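Local coordinates for uncharacterized hypothetical protein (Parabacteroides merdae, PDB 4EI0) that is of unknown function but belongs to the DUF4466 family and is built largely of antiparallel beta sheets, at residues 22-27 and 34-39; 55-60 and 94-99; 64-69 and 113-118. All blocks are in the same frame, centred on the assembly; numbering follows the deposited sequence.

Interaction 1: residues 22-27 and 34-39; sequences KRSLPV and NEIEFA
R23 and S24, just past the end of strand 17-22, grip E37 of strand 35-43 through both backbone and side chain. The backbone bonds converge on one atom: E37 O takes the N-H of R23 at 2.7 Å and, weakly, that of S24. A third bond uses a side chain in place of a carbonyl. S24 OG, turned beside its own backbone N (chi1 -48°), accepts the E37 N-H at 2.9 Å in an almost straight line (177°). A small residue with an acceptor oxygen suits this place, because it serves a strand N-H where the neighbouring chain has stopped running as a regular strand.

The charged contact pairs R23 with E37 again. E37 OE2 meets the guanidinium of R23 at its edge, with NE as the main donor and NH2 adding a weak bond. The distance from R23 NE to E37 OE2, 2.5 Å, is very short, so its exact length is doubtful, although the salt bridge is clear. The two planar groups stand 51° apart, and the arginine methylenes are used as well: R23 CD packs on A39 CB at 3.5 Å.

Apolar contacts occupy the other face. K22 and F38 form a non-hydrogen-bonded pair, and K22 CA lies 3.7 Å from F38 CD2, oblique to the ring. Farther along the lysine, K22 CE touches I36 CG2 at 3.8 Å before K22 NZ bends back to S24 O at 2.9 Å; the long aliphatic chain thus borders the core while its amine finds a carbonyl. The F38 ring also meets F127 and F129 of the second sheet.

This is the loop end of an antiparallel hairpin, where strands 17-22 and 35-43 give way to their long connection, at the margin of a five-stranded sheet that packs on a second one as in a beta sandwich.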
loop_
_atom_site.group_PDB
_atom_site.type_symbol
_atom_site.label_atom_id
_atom_site.label_comp_id
_atom_site.label_asym_id
_atom_site.label_seq_id
_atom_site.Cartn_x
_atom_site.Cartn_y
_atom_site.Cartn_z
ATOM N N LYS B 22 -16.341 3.592 9.611
ATOM C CA LYS B 22 -16.114 3.793 11.028
ATOM C C LYS B 22 -15.334 2.583 11.504
ATOM O O LYS B 22 -15.743 1.465 11.238
ATOM C CB LYS B 22 -17.469 3.904 11.762
ATOM C CG LYS B 22 -17.351 4.172 13.268
ATOM C CD LYS B 22 -18.684 4.573 13.879
ATOM C CE LYS B 22 -18.692 4.365 15.405
ATOM N NZ LYS B 22 -18.987 2.965 15.814
ATOM N N ARG B 23 -14.186 2.777 12.125
ATOM C CA ARG B 23 -13.400 1.646 12.665
ATOM C C ARG B 23 -13.877 1.251 14.061
ATOM O O ARG B 23 -13.986 0.089 14.384
ATOM C CB ARG B 23 -11.898 1.935 12.630
ATOM C CG ARG B 23 -11.334 1.682 11.227
ATOM C CD ARG B 23 -9.989 2.353 10.969
ATOM N NE ARG B 23 -8.947 2.007 11.939
ATOM C CZ ARG B 23 -8.219 0.884 11.926
ATOM N NH1 ARG B 23 -8.408 -0.055 11.001
ATOM N NH2 ARG B 23 -7.286 0.699 12.855
ATOM N N SER B 24 -14.223 2.232 14.870
ATOM C CA SER B 24 -14.832 1.941 16.163
ATOM C C SER B 24 -16.030 0.976 16.019
ATOM O O SER B 24 -16.878 1.116 15.108
ATOM C CB SER B 24 -15.261 3.265 16.838
ATOM O OG SER B 24 -14.191 4.245 16.792
ATOM N N LEU B 25 -16.170 0.047 16.952
ATOM C CA LEU B 25 -17.214 -0.990 16.855
ATOM C C LEU B 25 -18.645 -0.457 17.147
ATOM O O LEU B 25 -18.831 0.365 18.058
ATOM C CB LEU B 25 -16.907 -2.126 17.821
ATOM C CG LEU B 25 -15.485 -2.663 17.814
ATOM C CD1 LEU B 25 -15.287 -3.608 18.997
ATOM C CD2 LEU B 25 -15.210 -3.323 16.457
ATOM N N PRO B 26 -19.651 -0.894 16.363
ATOM C CA PRO B 26 -21.048 -0.438 16.540
ATOM C C PRO B 26 -21.655 -0.741 17.924
ATOM O O PRO B 26 -22.531 -0.018 18.387
ATOM C CB PRO B 26 -21.817 -1.222 15.481
ATOM C CG PRO B 26 -20.822 -1.537 14.440
ATOM C CD PRO B 26 -19.485 -1.680 15.124
ATOM N N VAL B 27 -21.197 -1.805 18.570
ATOM C CA VAL B 27 -21.673 -2.128 19.914
ATOM C C VAL B 27 -20.968 -1.297 20.979
ATOM O O VAL B 27 -21.431 -1.251 22.102
ATOM C CB VAL B 27 -21.497 -3.629 20.218
ATOM C CG1 VAL B 27 -22.392 -4.450 19.316
ATOM C CG2 VAL B 27 -20.049 -4.022 20.016
ATOM N N ASN B 34 -13.357 9.970 24.814
ATOM C CA ASN B 34 -12.789 8.862 23.993
ATOM C C ASN B 34 -12.828 9.292 22.510
ATOM O O ASN B 34 -13.436 10.282 22.114
ATOM C CB ASN B 34 -13.655 7.567 24.092
ATOM C CG ASN B 34 -13.336 6.706 25.304
ATOM O OD1 ASN B 34 -12.481 7.034 26.072
ATOM N ND2 ASN B 34 -14.068 5.592 25.472
ATOM N N GLU B 35 -12.197 8.507 21.692
ATOM C CA GLU B 35 -12.183 8.789 20.271
ATOM C C GLU B 35 -13.206 7.958 19.499
ATOM O O GLU B 35 -13.563 6.848 19.920
ATOM C CB GLU B 35 -10.755 8.596 19.763
ATOM C CG GLU B 35 -10.247 7.189 19.815
ATOM C CD GLU B 35 -8.721 7.081 19.703
ATOM O OE1 GLU B 35 -7.944 8.009 20.058
ATOM O OE2 GLU B 35 -8.309 6.022 19.220
ATOM N N ILE B 36 -13.708 8.511 18.393
ATOM C CA ILE B 36 -14.389 7.741 17.348
ATOM C C ILE B 36 -13.419 7.809 16.154
ATOM O O ILE B 36 -12.982 8.899 15.719
ATOM C CB ILE B 36 -15.740 8.318 16.911
ATOM C CG1 ILE B 36 -16.586 8.640 18.127
ATOM C CG2 ILE B 36 -16.452 7.373 15.951
ATOM C CD1 ILE B 36 -17.993 9.077 17.794
ATOM N N GLU B 37 -13.040 6.636 15.689
ATOM C CA GLU B 37 -12.022 6.480 14.661
ATOM C C GLU B 37 -12.633 6.062 13.339
ATOM O O GLU B 37 -13.472 5.148 13.301
ATOM C CB GLU B 37 -11.063 5.404 15.077
ATOM C CG GLU B 37 -9.890 5.252 14.124
ATOM C CD GLU B 37 -8.976 4.113 14.505
ATOM O OE1 GLU B 37 -8.983 3.687 15.683
ATOM O OE2 GLU B 37 -8.244 3.645 13.625
ATOM N N PHE B 38 -12.186 6.714 12.272
ATOM C CA PHE B 38 -12.702 6.493 10.920
ATOM C C PHE B 38 -11.501 6.210 9.976
ATOM O O PHE B 38 -10.400 6.713 10.211
ATOM C CB PHE B 38 -13.479 7.718 10.425
ATOM C CG PHE B 38 -14.751 8.008 11.173
ATOM C CD1 PHE B 38 -14.730 8.740 12.332
ATOM C CD2 PHE B 38 -15.946 7.523 10.724
ATOM C CE1 PHE B 38 -15.901 9.003 13.019
ATOM C CE2 PHE B 38 -17.123 7.765 11.411
ATOM C CZ PHE B 38 -17.098 8.514 12.558
ATOM N N ALA B 39 -11.718 5.413 8.926
ATOM C CA ALA B 39 -10.720 5.170 7.885
ATOM C C ALA B 39 -11.307 5.714 6.589
ATOM O O ALA B 39 -12.304 5.185 6.104
ATOM C CB ALA B 39 -10.401 3.688 7.757
#

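Interaction 2: residues 55-60 and 94-99; sequences QVVSSI and GTTTVI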
loop_
_atom_site.group_PDB
_atom_site.type_symbol
_atom_site.label_atom_id
_atom_site.label_comp_id
_atom_site.label_asym_id
_atom_site.label_seq_id
_atom_site.Cartn_x
_atom_site.Cartn_y
_atom_site.Cartn_z
ATOM N N GLN B 55 -10.672 16.633 4.099
ATOM C CA GLN B 55 -11.278 17.401 5.132
ATOM C C GLN B 55 -12.413 16.640 5.796
ATOM O O GLN B 55 -13.021 15.793 5.168
ATOM C CB GLN B 55 -11.795 18.708 4.480
ATOM C CG GLN B 55 -12.765 19.469 5.285
ATOM C CD GLN B 55 -13.209 20.722 4.590
ATOM O OE1 GLN B 55 -12.444 21.650 4.390
ATOM N NE2 GLN B 55 -14.481 20.769 4.255
ATOM N N VAL B 56 -12.656 16.889 7.083
ATOM C CA VAL B 56 -13.869 16.373 7.742
ATOM C C VAL B 56 -14.498 17.520 8.508
ATOM O O VAL B 56 -13.782 18.302 9.183
ATOM C CB VAL B 56 -13.640 15.312 8.781
ATOM C CG1 VAL B 56 -14.919 14.499 8.924
ATOM C CG2 VAL B 56 -12.472 14.484 8.450
ATOM N N VAL B 57 -15.807 17.654 8.361
ATOM C CA VAL B 57 -16.607 18.610 9.122
ATOM C C VAL B 57 -17.471 17.756 10.047
ATOM O O VAL B 57 -18.224 16.926 9.583
ATOM C CB VAL B 57 -17.497 19.480 8.184
ATOM C CG1 VAL B 57 -18.429 20.372 9.008
ATOM C CG2 VAL B 57 -16.649 20.329 7.224
ATOM N N SER B 58 -17.313 17.909 11.353
ATOM C CA SER B 58 -18.207 17.248 12.327
ATOM C C SER B 58 -19.343 18.173 12.696
ATOM O O SER B 58 -19.215 19.387 12.562
ATOM C CB SER B 58 -17.469 16.901 13.625
ATOM O OG SER B 58 -16.951 18.065 14.198
ATOM N N SER B 59 -20.433 17.606 13.201
ATOM C CA SER B 59 -21.624 18.402 13.511
ATOM C C SER B 59 -21.476 19.092 14.880
ATOM O O SER B 59 -22.149 20.044 15.130
ATOM C CB SER B 59 -22.893 17.535 13.473
ATOM O OG SER B 59 -22.805 16.516 14.420
ATOM N N ILE B 60 -20.614 18.581 15.740
ATOM C CA ILE B 60 -20.269 19.219 17.000
ATOM C C ILE B 60 -18.736 19.180 17.022
ATOM O O ILE B 60 -18.105 18.123 16.814
ATOM C CB ILE B 60 -20.834 18.454 18.208
ATOM C CG1 ILE B 60 -22.376 18.473 18.236
ATOM C CG2 ILE B 60 -20.302 19.056 19.476
ATOM C CD1 ILE B 60 -22.960 17.501 19.247
ATOM N N GLY B 94 -12.467 24.440 15.029
ATOM C CA GLY B 94 -13.867 24.157 15.398
ATOM C C GLY B 94 -14.282 22.794 14.847
ATOM O O GLY B 94 -13.675 21.763 15.126
ATOM N N THR B 95 -15.296 22.807 13.996
ATOM C CA THR B 95 -15.815 21.585 13.399
ATOM C C THR B 95 -14.996 20.981 12.270
ATOM O O THR B 95 -15.262 19.851 11.875
ATOM C CB THR B 95 -17.169 21.874 12.778
ATOM O OG1 THR B 95 -17.014 22.927 11.800
ATOM C CG2 THR B 95 -18.157 22.351 13.864
ATOM N N THR B 96 -14.023 21.721 11.736
ATOM C CA THR B 96 -13.371 21.355 10.471
ATOM C C THR B 96 -11.903 21.008 10.621
ATOM O O THR B 96 -11.115 21.817 11.112
ATOM C CB THR B 96 -13.554 22.500 9.450
ATOM O OG1 THR B 96 -14.956 22.743 9.378
ATOM C CG2 THR B 96 -13.027 22.158 8.003
ATOM N N THR B 97 -11.564 19.809 10.182
ATOM C CA THR B 97 -10.202 19.305 10.174
ATOM C C THR B 97 -9.753 19.197 8.713
ATOM O O THR B 97 -10.443 18.595 7.924
ATOM C CB THR B 97 -10.122 17.930 10.841
ATOM O OG1 THR B 97 -10.529 18.029 12.209
ATOM C CG2 THR B 97 -8.703 17.333 10.705
ATOM N N VAL B 98 -8.614 19.787 8.371
ATOM C CA VAL B 98 -8.100 19.719 7.006
ATOM C C VAL B 98 -6.693 19.182 7.052
ATOM O O VAL B 98 -5.936 19.423 8.018
ATOM C CB VAL B 98 -8.139 21.100 6.329
ATOM C CG1 VAL B 98 -7.153 22.050 7.002
ATOM C CG2 VAL B 98 -7.907 20.965 4.827
ATOM N N ILE B 99 -6.338 18.428 6.025
ATOM C CA ILE B 99 -4.983 17.922 5.898
ATOM C C ILE B 99 -4.586 17.978 4.400
ATOM O O ILE B 99 -5.406 17.680 3.535
ATOM C CB ILE B 99 -4.853 16.506 6.459
ATOM C CG1 ILE B 99 -3.379 16.140 6.599
ATOM C CG2 ILE B 99 -5.628 15.547 5.558
ATOM C CD1 ILE B 99 -3.118 14.880 7.405
HETATM O O HOH W 1 -13.952 19.012 15.029
#
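V56 and T97 are the hydrogen-bonded pair at the heart of this contact, joined by two backbone bonds of 2.9 Å: V56 N to T97 O, and T97 N to V56 O. A third, S58 N to T95 O, continues the pattern to the end of strand 51-58. Between them the alpha carbons add CA-H...O contacts, such as Q55 CA to T97 O at 3.1 Å, so the two backbones lie close together and run almost exactly antiparallel (174°).

The side of the sheet bearing V56 and T97 is the packed one. Both are beta-branched, a shape well suited to extended chain, and both press on F68 and Y112 of the facing sheet. The buried hydroxyl of T97 is satisfied by T92 OG1.

The opposite side, with Q55, V57, T96 and V98, is only partly buried and its contacts are looser. V57 and T96 lie side by side, V57 CG2 3.7 Å from T96 OG1. The methyl T96 CG2 rests 3.7 Å from the amide oxygen Q55 OE1, brought there by a side chain with CG anti to the backbone N (chi1 164°). Beta-branched V57 and T96 suit extended chain, while the Q55 amide and T96 hydroxyl suit a partly exposed face.

At the loop end, T95 CB approaches S58 O to 3.2 Å, and a water donates to both G94 O (2.8 Å) and S58 OG. That serine hydroxyl itself donates to I60 O. G94 turns the chain with a positive phi (61°), readily adopted by glycine.

Strands 51-58 and 96-100 thus pair in regular antiparallel fashion, one face packed on the partner sheet and the other partly exposed, as in a beta sandwich.

Interaction 3: residues 64-69 and 113-118; sequences TGTYFD and YYIIPE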
loop_
_atom_site.group_PDB
_atom_site.type_symbol
_atom_site.label_atom_id
_atom_site.label_comp_id
_atom_site.label_asym_id
_atom_site.label_seq_id
_atom_site.Cartn_x
_atom_site.Cartn_y
_atom_site.Cartn_z
ATOM N N THR B 64 -9.938 18.982 21.792
ATOM C CA THR B 64 -8.530 19.036 21.415
ATOM C C THR B 64 -7.939 17.656 21.273
ATOM O O THR B 64 -8.191 16.792 22.074
ATOM C CB THR B 64 -7.686 19.818 22.418
ATOM O OG1 THR B 64 -8.233 21.127 22.514
ATOM C CG2 THR B 64 -6.242 19.927 21.902
ATOM N N GLY B 65 -7.183 17.440 20.198
ATOM C CA GLY B 65 -6.695 16.109 19.868
ATOM C C GLY B 65 -7.418 15.480 18.703
ATOM O O GLY B 65 -7.020 14.440 18.231
ATOM N N THR B 66 -8.506 16.085 18.248
ATOM C CA THR B 66 -9.194 15.653 17.015
ATOM C C THR B 66 -8.233 15.932 15.804
ATOM O O THR B 66 -7.687 17.029 15.675
ATOM C CB THR B 66 -10.472 16.443 16.837
ATOM O OG1 THR B 66 -11.339 16.121 17.925
ATOM C CG2 THR B 66 -11.165 16.146 15.513
ATOM N N TYR B 67 -7.899 14.914 15.038
ATOM C CA TYR B 67 -6.942 15.069 13.961
ATOM C C TYR B 67 -7.063 13.966 12.901
ATOM O O TYR B 67 -7.717 12.956 13.126
ATOM C CB TYR B 67 -5.491 15.107 14.515
ATOM C CG TYR B 67 -4.931 13.796 14.909
ATOM C CD1 TYR B 67 -5.517 13.053 15.876
ATOM C CD2 TYR B 67 -3.775 13.287 14.311
ATOM C CE1 TYR B 67 -5.025 11.837 16.243
ATOM C CE2 TYR B 67 -3.261 12.065 14.682
ATOM C CZ TYR B 67 -3.897 11.349 15.647
ATOM O OH TYR B 67 -3.450 10.130 16.048
ATOM N N PHE B 68 -6.421 14.206 11.748
ATOM C CA PHE B 68 -6.093 13.174 10.777
ATOM C C PHE B 68 -4.660 12.788 11.032
ATOM O O PHE B 68 -3.796 13.632 11.070
ATOM C CB PHE B 68 -6.122 13.742 9.366
ATOM C CG PHE B 68 -7.417 13.615 8.649
ATOM C CD1 PHE B 68 -7.898 12.368 8.261
ATOM C CD2 PHE B 68 -8.082 14.740 8.211
ATOM C CE1 PHE B 68 -9.066 12.245 7.515
ATOM C CE2 PHE B 68 -9.245 14.613 7.493
ATOM C CZ PHE B 68 -9.725 13.368 7.128
ATOM N N ASP B 69 -4.386 11.507 11.172
ATOM C CA ASP B 69 -3.024 11.025 11.220
ATOM C C ASP B 69 -2.498 11.261 9.781
ATOM O O ASP B 69 -3.230 11.063 8.815
ATOM C CB ASP B 69 -3.107 9.549 11.697
ATOM C CG ASP B 69 -1.851 8.718 11.525
ATOM O OD1 ASP B 69 -0.982 8.998 10.713
ATOM O OD2 ASP B 69 -1.807 7.647 12.161
ATOM N N TYR B 113 -9.502 10.804 13.787
ATOM C CA TYR B 113 -9.817 10.591 15.186
ATOM C C TYR B 113 -10.599 11.790 15.706
ATOM O O TYR B 113 -10.091 12.908 15.729
ATOM C CB TYR B 113 -8.517 10.417 15.963
ATOM C CG TYR B 113 -7.763 9.185 15.549
ATOM C CD1 TYR B 113 -8.003 7.961 16.154
ATOM C CD2 TYR B 113 -6.806 9.244 14.560
ATOM C CE1 TYR B 113 -7.300 6.834 15.787
ATOM C CE2 TYR B 113 -6.097 8.131 14.178
ATOM C CZ TYR B 113 -6.349 6.935 14.792
ATOM O OH TYR B 113 -5.674 5.868 14.368
ATOM N N TYR B 114 -11.869 11.571 16.044
ATOM C CA TYR B 114 -12.701 12.582 16.635
ATOM C C TYR B 114 -12.668 12.337 18.137
ATOM O O TYR B 114 -13.059 11.254 18.582
ATOM C CB TYR B 114 -14.116 12.444 16.145
ATOM C CG TYR B 114 -15.121 13.358 16.754
ATOM C CD1 TYR B 114 -15.230 14.666 16.331
ATOM C CD2 TYR B 114 -16.033 12.914 17.703
ATOM C CE1 TYR B 114 -16.205 15.524 16.838
ATOM C CE2 TYR B 114 -17.023 13.768 18.220
ATOM C CZ TYR B 114 -17.093 15.064 17.808
ATOM O OH TYR B 114 -18.031 15.914 18.282
ATOM N N ILE B 115 -12.227 13.328 18.920
ATOM C CA ILE B 115 -12.228 13.186 20.394
ATOM C C ILE B 115 -13.568 13.784 20.852
ATOM O O ILE B 115 -13.847 14.931 20.594
ATOM C CB ILE B 115 -11.039 13.864 21.066
ATOM C CG1 ILE B 115 -9.700 13.413 20.473
ATOM C CG2 ILE B 115 -11.000 13.514 22.563
ATOM C CD1 ILE B 115 -9.422 11.920 20.572
ATOM N N ILE B 116 -14.409 12.959 21.486
ATOM C CA ILE B 116 -15.785 13.289 21.857
ATOM C C ILE B 116 -15.759 14.365 22.914
ATOM O O ILE B 116 -15.123 14.184 23.939
ATOM C CB ILE B 116 -16.572 11.995 22.328
ATOM C CG1 ILE B 116 -16.591 10.939 21.230
ATOM C CG2 ILE B 116 -17.980 12.294 22.734
ATOM C CD1 ILE B 116 -16.957 9.536 21.669
ATOM N N PRO B 117 -16.404 15.539 22.647
ATOM C CA PRO B 117 -16.286 16.672 23.580
ATOM C C PRO B 117 -17.440 16.613 24.574
ATOM O O PRO B 117 -18.460 15.991 24.275
ATOM C CB PRO B 117 -16.471 17.870 22.671
ATOM C CG PRO B 117 -17.523 17.375 21.683
ATOM C CD PRO B 117 -17.127 15.953 21.419
ATOM N N GLU B 118 -17.270 17.245 25.734
ATOM C CA GLU B 118 -18.337 17.354 26.748
ATOM C C GLU B 118 -19.653 17.827 26.147
ATOM O O GLU B 118 -20.710 17.331 26.506
ATOM C CB GLU B 118 -17.901 18.308 27.873
ATOM C CG GLU B 118 -18.963 18.571 28.955
ATOM C CD GLU B 118 -19.414 17.274 29.632
ATOM O OE1 GLU B 118 -18.606 16.354 29.803
ATOM O OE2 GLU B 118 -20.589 17.145 29.956
#
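G65 and I115 meet beside the paired part of strands 67-75 and 107-115, antiparallel neighbours in one sheet of a beta sandwich. I115 CG1 lies 3.6 Å from G65 C, directly against the backbone. A glycine suits this place twice over: its backbone angles would push a beta carbon against the preceding carbonyl oxygen, and such an atom would also sit tightly on I115 CG1.

T66 follows with its side chain doing backbone work. T66 OG1 accepts the I115 N-H at 3.1 Å, nearly straight (170°), and is also hydrogen-bonded to A63 O, so a threonine hydroxyl can both receive and give here. Its methyl T66 CG2 settles 3.4 Å from Y113 O.

Y67 then forms the regular hydrogen-bonded pair with Y113, giving its N-H to Y113 O and taking the Y113 N-H on Y67 O at 2.9 Å. Their side chains leave the sheet on the same face and lie side by side, with Y67 CG set between its own backbone N and carbonyl carbon (chi1 77°). The rings are nearly parallel, with planes 16° apart, but slid so far that they scarcely overlap; the centroids are 5.2 Å apart. What touches is one flank of each, Y67 CE1 against Y113 CD2 at 3.6 Å. Aromatic rings of this size bridge the strands while their hydroxyl ends suit a partly exposed surface.

F68 points away from 113-118, toward the other sheet. D69 returns to the tyrosine face, its carboxylate hydrogen-bonded to Y73 OH and N71 N, while D69 CB meets the edge of the Y113 ring at CE2, 4.1 Å away.

Interactions 1 and 3 belong to one sheet and interaction 2 to the sheet facing it. Strands 35-43 and 107-115 are neighbours, so interactions 1 and 3, with centres 12 Å apart, are joined by backbone bonds: I36 N to Y114 O at 2.8 Å and N34 O to I116 N at 2.9 Å. Interactions 2 and 3, centres 10 Å apart, meet across the sandwich interior, where the F68 ring also packs against I99, and Y114 OH hydrogen-bonds to I60 O at 2.7 Å. Interactions 1 and 2 do not touch; their nearest atoms are about 7 Å apart. No ligand or catalytic site is identified near them; together they tie strands within each sheet and, through F68 and Y114, one sheet to the other.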